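Side-chain contacts in possible TctC subunit of the Tripartite Tricarboxylate Transport(TTT) Family (Rhodopseudomonas palustris, PDB 6HKE), which probably captures malate in the periplasm with high affinity and delivers it to a tripartite tricarboxylate transporter for uptake: residues G27-T32 with M189-V194; V169-T174 with L178-E183. The protein carries 2 engineered substitutions. All blocks are in the same frame, centred on the assembly; numbering follows the deposited sequence.

In the fold
Both contacts converge on the malate site, their centres about 11 Å apart, but at different depths. Contact 1 is fully buried, about 6 Å from the centre of the chain, and brings together elements distant in sequence, the start of helix 29-45 and the junction of strand 188-192 with helix 193-201. Contact 2, about 15 Å out and only partly buried, is local, joining the loop after strand 167-170 to helix 174-182, and is nested, along the chain, within the long loop that contact 1 closes. Contact 1 is apolar packing beside a polar, ligand-bound layer; contact 2 pairs a helical backbone bond with a ring against a methyl. A hydrogen bond between T174 OG1 and D191 OD1 links them.

Contact 1 of 2, residues G27-T32 with M189-V194. With LMR ((2S)-2-hydroxybutanedioic acid), chain E; MLT (D-malate), chain D.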
ATOM      1  N   GLY A  27       0.646  12.875   0.441  1.00 30.24           N
ATOM      2  CA  GLY A  27       1.776  12.791  -0.510  1.00 27.42           C
ATOM      3  C   GLY A  27       2.254  11.367  -0.751  1.00 25.40           C
ATOM      4  O   GLY A  27       2.886  11.145  -1.778  1.00 22.99           O
ATOM      5  N   GLY A  28       1.967  10.428   0.155  1.00 23.63           N
ATOM      6  CA  GLY A  28       2.381   9.018   0.009  1.00 22.24           C
ATOM      7  C   GLY A  28       1.469   8.235  -0.930  1.00 21.48           C
ATOM      8  O   GLY A  28       0.476   8.754  -1.426  1.00 21.16           O
ATOM      9  N   PRO A  29       1.789   6.954  -1.209  1.00 21.10           N
ATOM     10  CA  PRO A  29       1.085   6.177  -2.228  1.00 20.66           C
ATOM     11  C   PRO A  29      -0.422   6.064  -1.983  1.00 22.41           C
ATOM     12  O   PRO A  29      -1.178   6.265  -2.929  1.00 23.48           O
ATOM     13  CB  PRO A  29       1.708   4.779  -2.158  1.00 20.93           C
ATOM     14  CG  PRO A  29       2.458   4.755  -0.820  1.00 21.89           C
ATOM     15  CD  PRO A  29       2.867   6.191  -0.566  1.00 21.25           C
ATOM     16  N   THR A  30      -0.829   5.734  -0.751  1.00 21.28           N
ATOM     17  CA  THR A  30      -2.248   5.481  -0.433  1.00 20.80           C
ATOM     18  C   THR A  30      -3.024   6.785  -0.647  1.00 21.96           C
ATOM     19  O   THR A  30      -4.053   6.767  -1.348  1.00 20.37           O
ATOM     20  CB  THR A  30      -2.421   4.875   0.960  1.00 21.23           C
ATOM     21  OG1 THR A  30      -1.842   3.572   1.008  1.00 19.16           O
ATOM     22  CG2 THR A  30      -3.881   4.764   1.333  1.00 23.02           C
ATOM     23  N   ASP A  31      -2.532   7.879  -0.066  1.00 22.31           N
ATOM     24  CA  ASP A  31      -3.080   9.241  -0.255  1.00 23.35           C
ATOM     25  C   ASP A  31      -3.167   9.602  -1.750  1.00 23.74           C
ATOM     26  O   ASP A  31      -4.216  10.108  -2.167  1.00 23.49           O
ATOM     27  CB  ASP A  31      -2.212  10.243   0.496  1.00 25.03           C
ATOM     28  CG  ASP A  31      -2.676  11.671   0.309  1.00 25.53           C
ATOM     29  OD1 ASP A  31      -3.689  12.027   0.921  1.00 24.88           O
ATOM     30  OD2 ASP A  31      -2.043  12.383  -0.488  1.00 27.64           O
ATOM     31  N   THR A  32      -2.120   9.333  -2.532  1.00 25.20           N
ATOM     32  CA  THR A  32      -2.002   9.719  -3.965  1.00 25.61           C
ATOM     33  C   THR A  32      -3.093   9.004  -4.767  1.00 26.50           C
ATOM     34  O   THR A  32      -3.792   9.666  -5.550  1.00 27.24           O
ATOM     35  CB  THR A  32      -0.601   9.400  -4.500  1.00 27.36           C
ATOM     36  OG1 THR A  32       0.297  10.323  -3.880  1.00 26.34           O
ATOM     37  CG2 THR A  32      -0.499   9.483  -6.010  1.00 26.61           C
ATOM     38  N   MET A 189      14.299   0.750   2.471  1.00 28.88           N
ATOM     39  CA  MET A 189      12.837   0.889   2.519  1.00 30.75           C
ATOM     40  C   MET A 189      12.286  -0.030   1.433  1.00 29.00           C
ATOM     41  O   MET A 189      12.902  -0.091   0.336  1.00 26.85           O
ATOM     42  CB  MET A 189      12.511   2.350   2.214  1.00 36.44           C
ATOM     43  CG  MET A 189      11.193   2.841   2.713  1.00 41.87           C
ATOM     44  SD  MET A 189      11.149   4.585   2.247  1.00 45.86           S
ATOM     45  CE  MET A 189      10.100   4.531   0.802  1.00 45.19           C
ATOM     46  N   CYS A 190      11.210  -0.749   1.731  1.00 26.19           N
ATOM     47  CA  CYS A 190      10.375  -1.390   0.692  1.00 27.02           C
ATOM     48  C   CYS A 190       9.198  -0.461   0.485  1.00 26.69           C
ATOM     49  O   CYS A 190       8.592  -0.111   1.501  1.00 28.34           O
ATOM     50  CB  CYS A 190       9.968  -2.792   1.103  1.00 27.39           C
ATOM     51  SG  CYS A 190      11.425  -3.844   1.312  1.00 29.19           S
ATOM     52  N   ASP A 191       8.983   0.015  -0.746  1.00 26.05           N
ATOM     53  CA  ASP A 191       7.898   0.990  -1.015  1.00 26.34           C
ATOM     54  C   ASP A 191       7.081   0.563  -2.245  1.00 24.13           C
ATOM     55  O   ASP A 191       7.592  -0.114  -3.123  1.00 22.91           O
ATOM     56  CB  ASP A 191       8.480   2.398  -1.103  1.00 28.00           C
ATOM     57  CG  ASP A 191       7.487   3.534  -0.868  1.00 30.95           C
ATOM     58  OD1 ASP A 191       6.337   3.252  -0.477  1.00 31.00           O
ATOM     59  OD2 ASP A 191       7.877   4.709  -1.091  1.00 34.61           O
ATOM     60  N   GLN A 192       5.821   0.966  -2.254  1.00 23.62           N
ATOM     61  CA  GLN A 192       4.907   0.894  -3.412  1.00 24.88           C
ATOM     62  C   GLN A 192       5.479   1.736  -4.567  1.00 26.21           C
ATOM     63  O   GLN A 192       5.989   2.854  -4.341  1.00 24.37           O
ATOM     64  CB  GLN A 192       3.520   1.329  -2.935  1.00 26.23           C
ATOM     65  CG  GLN A 192       2.853   0.268  -2.070  1.00 26.65           C
ATOM     66  CD  GLN A 192       1.766   0.825  -1.197  1.00 26.22           C
ATOM     67  OE1 GLN A 192       0.593   0.793  -1.569  1.00 26.41           O
ATOM     68  NE2 GLN A 192       2.161   1.381  -0.056  1.00 26.26           N
ATOM     69  N   ILE A 193       5.374   1.204  -5.781  1.00 26.52           N
ATOM     70  CA  ILE A 193       5.994   1.781  -7.000  1.00 26.05           C
ATOM     71  C   ILE A 193       5.494   3.218  -7.219  1.00 25.42           C
ATOM     72  O   ILE A 193       6.329   4.043  -7.628  1.00 27.23           O
ATOM     73  CB  ILE A 193       5.754   0.842  -8.204  1.00 26.68           C
ATOM     74  CG1 ILE A 193       6.604   1.247  -9.406  1.00 27.64           C
ATOM     75  CG2 ILE A 193       4.287   0.755  -8.560  1.00 25.08           C
ATOM     76  CD1 ILE A 193       6.660   0.203 -10.485  1.00 30.12           C
ATOM     77  N   VAL A 194       4.214   3.529  -6.976  1.00 25.60           N
ATOM     78  CA  VAL A 194       3.673   4.906  -7.221  1.00 28.23           C
ATOM     79  C   VAL A 194       4.407   5.922  -6.345  1.00 24.69           C
ATOM     80  O   VAL A 194       4.610   7.020  -6.796  1.00 25.55           O
ATOM     81  CB  VAL A 194       2.149   5.044  -7.036  1.00 30.26           C
ATOM     82  CG1 VAL A 194       1.391   4.221  -8.053  1.00 31.86           C
ATOM     83  CG2 VAL A 194       1.707   4.711  -5.633  1.00 33.20           C
TER
HETATM   84  C1  LMR E 402       2.594   1.748   3.516  0.50 21.59           C
HETATM   85  O1A LMR E 402       1.628   1.262   4.125  0.50 22.44           O
HETATM   86  O1B LMR E 402       3.749   1.246   3.496  0.50 21.49           O
HETATM   87  C2  LMR E 402       2.348   3.039   2.719  0.50 21.68           C
HETATM   88  O2  LMR E 402       1.226   2.988   1.845  0.50 21.27           O
HETATM   89  C3  LMR E 402       2.155   4.261   3.620  0.50 22.34           C
HETATM   90  C4  LMR E 402       1.639   5.384   2.736  0.50 22.43           C
HETATM   91  O4A LMR E 402       2.374   6.376   2.574  0.50 23.07           O
HETATM   92  O4B LMR E 402       0.523   5.245   2.177  0.50 20.64           O
HETATM   93  C1  MLT D 401       2.284   1.783   3.603  0.50 25.58           C
HETATM   94  O1  MLT D 401       1.567   0.780   3.817  0.50 27.17           O
HETATM   95  O2  MLT D 401       3.531   1.694   3.657  0.50 27.40           O
HETATM   96  C2  MLT D 401       1.609   3.106   3.322  0.50 24.87           C
HETATM   97  O3  MLT D 401       0.587   3.108   2.304  0.50 24.46           O
HETATM   98  C3  MLT D 401       2.580   4.132   2.816  0.50 25.36           C
HETATM   99  C4  MLT D 401       1.730   5.365   2.653  0.50 25.30           C
HETATM  100  O4  MLT D 401       0.670   5.310   1.971  0.50 23.34           O
HETATM  101  O5  MLT D 401       2.128   6.381   3.257  0.50 25.36           O
HETATM  102  O   HOH W   1      -1.779   2.289  -1.033  1.00 23.18           O
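P29 and V194 meet at the heart of this junction, where the first turn of helix 29-45 packs on the turn from strand 188-192 into helix 193-201. The arrangement belongs to a type II periplasmic binding protein, whose helix N-termini face the bound ligand in the cleft. The tight part is apolar: with V194 CG1 anti to the carbonyl carbon (chi1 -65°), CG2 falls between the backbone N and that carbon and presses on P29 CB at 3.5 Å, closer than usual van der Waals contact. M111 of strand 102-118 and A277 also touch V194.

Next to this, P29 CG lies 3.5 Å from Q192 NE2, and the pyrrolidine ring flanks the ligand, modelled as overlapping L- and D-malate. Beyond CG the Q192 chain is extended, and Q192 NE2 reaches the hydroxyl O2 of L-malate (LMR) at 2.7 Å; its bond to the D-malate hydroxyl is weak. At the helix start, T30 N donates to a carboxylate oxygen, O4B of L-malate at 3.3 Å. A leucine in place of Q192 would probably leave the malate hydroxyl without its amide donor and the water at OE1 without its acceptor.

The other side is looser. That water donates to Q192 OE1 at 2.9 Å and lies between it and the T30 hydroxyl, its approach to T30 OG1 being too short to be trusted, whereas partly exposed T32 approaches the 189-194 segment without close contact. T32 turns back instead to its own helix end, where G28 O accepts from both T32 N and T32 OG1; the hydroxyl oxygen lies 2.9 Å from G28 O and 52° out of the carbonyl plane.

Contact 2 of 2, residues V169-T174 with L178-E183; sequences VPFSGT and LQALVE. With LMR ((2S)-2-hydroxybutanedioic acid), chain E; MLT (D-malate), chain D.
L178 and T174 are joined across the first turn of helix 174-182 by the bond from L178 N to T174 O, 2.8 Å long. The same closeness brings L178 CB to 3.0 Å from T174 O. N195 of helix 193-201 adds a weak bond to that carbonyl. The leucine side chain leaves with CG anti to the backbone N (chi1 -172°) and packs against N195 and A199, tying the helix to its neighbour.

The other end of T174 belongs to malate. Its backbone N, just beyond the N-cap residue G173, donates to L-malate O4A at 2.9 Å, and it makes an equivalent bond to the overlapping D-malate. A carboxylate at the amino end of a helix probably gains from the helix dipole. T174 CG2 rests against the opposite carboxylate, 3.6 Å from L-malate O1B, while T174 OG1 is held by D191. G173 suits its place, since a beta carbon there would run into D-malate O5.

Strand 167-170, this loop and helix 174-182 form the first part of a beta-alpha-beta crossover in the sheet, completed by strand 188-192; the strands at its two ends flank strand 141-144 and run parallel to it.

A180, two residues beyond L178, meets the aromatic residue of the loop. Its methyl CB comes within 3.5 Å of F171 CZ and 3.7 Å of F171 CE2, lying oblique to the ring. With F171 CG anti to the carbonyl carbon (chi1 -74°), the ring lies along the helix, where it also touches P176 and A177; on the sheet side it reaches A143.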
ATOM      1  N   VAL A 169      12.688   2.109  11.651  1.00 27.05           N
ATOM      2  CA  VAL A 169      12.340   3.509  12.032  1.00 26.66           C
ATOM      3  C   VAL A 169      10.937   3.749  11.484  1.00 26.95           C
ATOM      4  O   VAL A 169      10.721   3.693  10.270  1.00 26.95           O
ATOM      5  CB  VAL A 169      13.380   4.521  11.503  1.00 28.11           C
ATOM      6  CG1 VAL A 169      13.099   5.944  11.950  1.00 29.25           C
ATOM      7  CG2 VAL A 169      14.792   4.150  11.910  1.00 28.26           C
ATOM      8  N   PRO A 170       9.936   3.976  12.363  1.00 27.67           N
ATOM      9  CA  PRO A 170       8.556   4.149  11.930  1.00 26.13           C
ATOM     10  C   PRO A 170       8.273   5.587  11.478  1.00 24.25           C
ATOM     11  O   PRO A 170       8.679   6.519  12.160  1.00 23.30           O
ATOM     12  CB  PRO A 170       7.765   3.790  13.202  1.00 27.45           C
ATOM     13  CG  PRO A 170       8.649   4.237  14.340  1.00 28.65           C
ATOM     14  CD  PRO A 170      10.072   4.091  13.827  1.00 28.49           C
ATOM     15  N   PHE A 171       7.546   5.728  10.367  1.00 22.86           N
ATOM     16  CA  PHE A 171       7.121   7.030   9.793  1.00 22.56           C
ATOM     17  C   PHE A 171       5.593   7.071   9.762  1.00 22.16           C
ATOM     18  O   PHE A 171       4.962   6.036   9.949  1.00 23.82           O
ATOM     19  CB  PHE A 171       7.746   7.234   8.405  1.00 22.83           C
ATOM     20  CG  PHE A 171       9.216   7.565   8.440  1.00 22.63           C
ATOM     21  CD1 PHE A 171      10.166   6.565   8.564  1.00 22.36           C
ATOM     22  CD2 PHE A 171       9.643   8.886   8.422  1.00 22.65           C
ATOM     23  CE1 PHE A 171      11.514   6.883   8.622  1.00 23.73           C
ATOM     24  CE2 PHE A 171      10.987   9.202   8.492  1.00 22.45           C
ATOM     25  CZ  PHE A 171      11.920   8.202   8.605  1.00 22.93           C
ATOM     26  N   SER A 172       5.029   8.259   9.562  1.00 22.07           N
ATOM     27  CA  SER A 172       3.575   8.525   9.401  1.00 21.81           C
ATOM     28  C   SER A 172       3.091   8.051   8.021  1.00 21.84           C
ATOM     29  O   SER A 172       1.858   8.055   7.807  1.00 23.79           O
ATOM     30  CB  SER A 172       3.275  10.003   9.597  1.00 21.58           C
ATOM     31  OG  SER A 172       4.087  10.817   8.754  1.00 19.82           O
ATOM     32  N   GLY A 173       4.020   7.741   7.111  1.00 21.30           N
ATOM     33  CA  GLY A 173       3.757   7.194   5.765  1.00 20.55           C
ATOM     34  C   GLY A 173       5.055   6.993   5.008  1.00 22.25           C
ATOM     35  O   GLY A 173       6.123   7.367   5.545  1.00 22.65           O
ATOM     36  N   THR A 174       5.012   6.448   3.792  1.00 23.28           N
ATOM     37  CA  THR A 174       6.238   6.307   2.953  1.00 22.93           C
ATOM     38  C   THR A 174       6.473   7.603   2.177  1.00 22.46           C
ATOM     39  O   THR A 174       7.563   7.733   1.577  1.00 26.20           O
ATOM     40  CB  THR A 174       6.212   5.083   2.042  1.00 22.08           C
ATOM     41  OG1 THR A 174       5.064   5.250   1.208  1.00 22.29           O
ATOM     42  CG2 THR A 174       6.205   3.795   2.839  1.00 21.44           C
ATOM     43  N   LEU A 178      10.154   8.309   2.457  1.00 28.79           N
ATOM     44  CA  LEU A 178      10.900   8.467   1.186  1.00 31.37           C
ATOM     45  C   LEU A 178      11.805   9.686   1.298  1.00 29.60           C
ATOM     46  O   LEU A 178      12.978   9.534   0.978  1.00 29.07           O
ATOM     47  CB  LEU A 178       9.943   8.618   0.001  1.00 34.90           C
ATOM     48  CG  LEU A 178      10.616   8.599  -1.369  1.00 36.01           C
ATOM     49  CD1 LEU A 178      11.335   7.280  -1.592  1.00 35.41           C
ATOM     50  CD2 LEU A 178       9.599   8.855  -2.471  1.00 37.12           C
ATOM     51  N   GLN A 179      11.272  10.837   1.725  1.00 31.39           N
ATOM     52  CA  GLN A 179      12.062  12.089   1.910  1.00 33.92           C
ATOM     53  C   GLN A 179      13.257  11.805   2.832  1.00 32.10           C
ATOM     54  O   GLN A 179      14.347  12.288   2.524  1.00 33.00           O
ATOM     55  CB  GLN A 179      11.189  13.242   2.408  1.00 38.31           C
ATOM     56  CG  GLN A 179      10.673  14.128   1.277  1.00 44.78           C
ATOM     57  CD  GLN A 179       9.286  14.669   1.542  1.00 55.30           C
ATOM     58  OE1 GLN A 179       8.977  15.137   2.641  1.00 61.72           O
ATOM     59  NE2 GLN A 179       8.434  14.618   0.526  1.00 58.20           N
ATOM     60  N   ALA A 180      13.074  11.005   3.885  1.00 29.37           N
ATOM     61  CA  ALA A 180      14.153  10.584   4.806  1.00 27.97           C
ATOM     62  C   ALA A 180      15.211   9.764   4.049  1.00 28.44           C
ATOM     63  O   ALA A 180      16.403   9.869   4.395  1.00 28.31           O
ATOM     64  CB  ALA A 180      13.551   9.781   5.927  1.00 30.35           C
ATOM     65  N   LEU A 181      14.785   8.937   3.085  1.00 26.68           N
ATOM     66  CA  LEU A 181      15.684   8.117   2.232  1.00 25.60           C
ATOM     67  C   LEU A 181      16.425   9.034   1.244  1.00 25.76           C
ATOM     68  O   LEU A 181      17.604   8.819   1.027  1.00 27.36           O
ATOM     69  CB  LEU A 181      14.875   7.025   1.520  1.00 24.19           C
ATOM     70  CG  LEU A 181      15.733   5.914   0.908  1.00 23.54           C
ATOM     71  CD1 LEU A 181      16.286   4.998   1.984  1.00 23.56           C
ATOM     72  CD2 LEU A 181      14.967   5.115  -0.124  1.00 22.51           C
ATOM     73  N   VAL A 182      15.754  10.049   0.708  1.00 27.98           N
ATOM     74  CA  VAL A 182      16.322  11.070  -0.218  1.00 28.58           C
ATOM     75  C   VAL A 182      17.424  11.861   0.491  1.00 29.22           C
ATOM     76  O   VAL A 182      18.385  12.235  -0.191  1.00 29.02           O
ATOM     77  CB  VAL A 182      15.228  12.016  -0.753  1.00 29.05           C
ATOM     78  CG1 VAL A 182      15.802  13.274  -1.411  1.00 28.09           C
ATOM     79  CG2 VAL A 182      14.298  11.277  -1.705  1.00 31.10           C
ATOM     80  N   GLU A 183      17.262  12.150   1.781  1.00 31.78           N
ATOM     81  CA  GLU A 183      18.246  12.929   2.581  1.00 33.22           C
ATOM     82  C   GLU A 183      19.255  11.969   3.223  1.00 33.05           C
ATOM     83  O   GLU A 183      20.089  12.428   3.984  1.00 34.01           O
ATOM     84  CB  GLU A 183      17.498  13.773   3.616  1.00 37.05           C
ATOM     85  CG  GLU A 183      16.739  14.933   2.991  1.00 40.23           C
ATOM     86  CD  GLU A 183      15.699  15.619   3.864  1.00 43.37           C
ATOM     87  OE1 GLU A 183      15.507  16.836   3.705  1.00 48.19           O
ATOM     88  OE2 GLU A 183      15.064  14.939   4.678  1.00 47.09           O
TER
HETATM   89  C1  LMR E 402       2.594   1.748   3.516  0.50 21.59           C
HETATM   90  O1A LMR E 402       1.628   1.262   4.125  0.50 22.44           O
HETATM   91  O1B LMR E 402       3.749   1.246   3.496  0.50 21.49           O
HETATM   92  C2  LMR E 402       2.348   3.039   2.719  0.50 21.68           C
HETATM   93  O2  LMR E 402       1.226   2.988   1.845  0.50 21.27           O
HETATM   94  C3  LMR E 402       2.155   4.261   3.620  0.50 22.34           C
HETATM   95  C4  LMR E 402       1.639   5.384   2.736  0.50 22.43           C
HETATM   96  O4A LMR E 402       2.374   6.376   2.574  0.50 23.07           O
HETATM   97  O4B LMR E 402       0.523   5.245   2.177  0.50 20.64           O
HETATM   98  C1  MLT D 401       2.284   1.783   3.603  0.50 25.58           C
HETATM   99  O1  MLT D 401       1.567   0.780   3.817  0.50 27.17           O
HETATM  100  O2  MLT D 401       3.531   1.694   3.657  0.50 27.40           O
HETATM  101  C2  MLT D 401       1.609   3.106   3.322  0.50 24.87           C
HETATM  102  O3  MLT D 401       0.587   3.108   2.304  0.50 24.46           O
HETATM  103  C3  MLT D 401       2.580   4.132   2.816  0.50 25.36           C
HETATM  104  C4  MLT D 401       1.730   5.365   2.653  0.50 25.30           C
HETATM  105  O4  MLT D 401       0.670   5.310   1.971  0.50 23.34           O
HETATM  106  O5  MLT D 401       2.128   6.381   3.257  0.50 25.36           O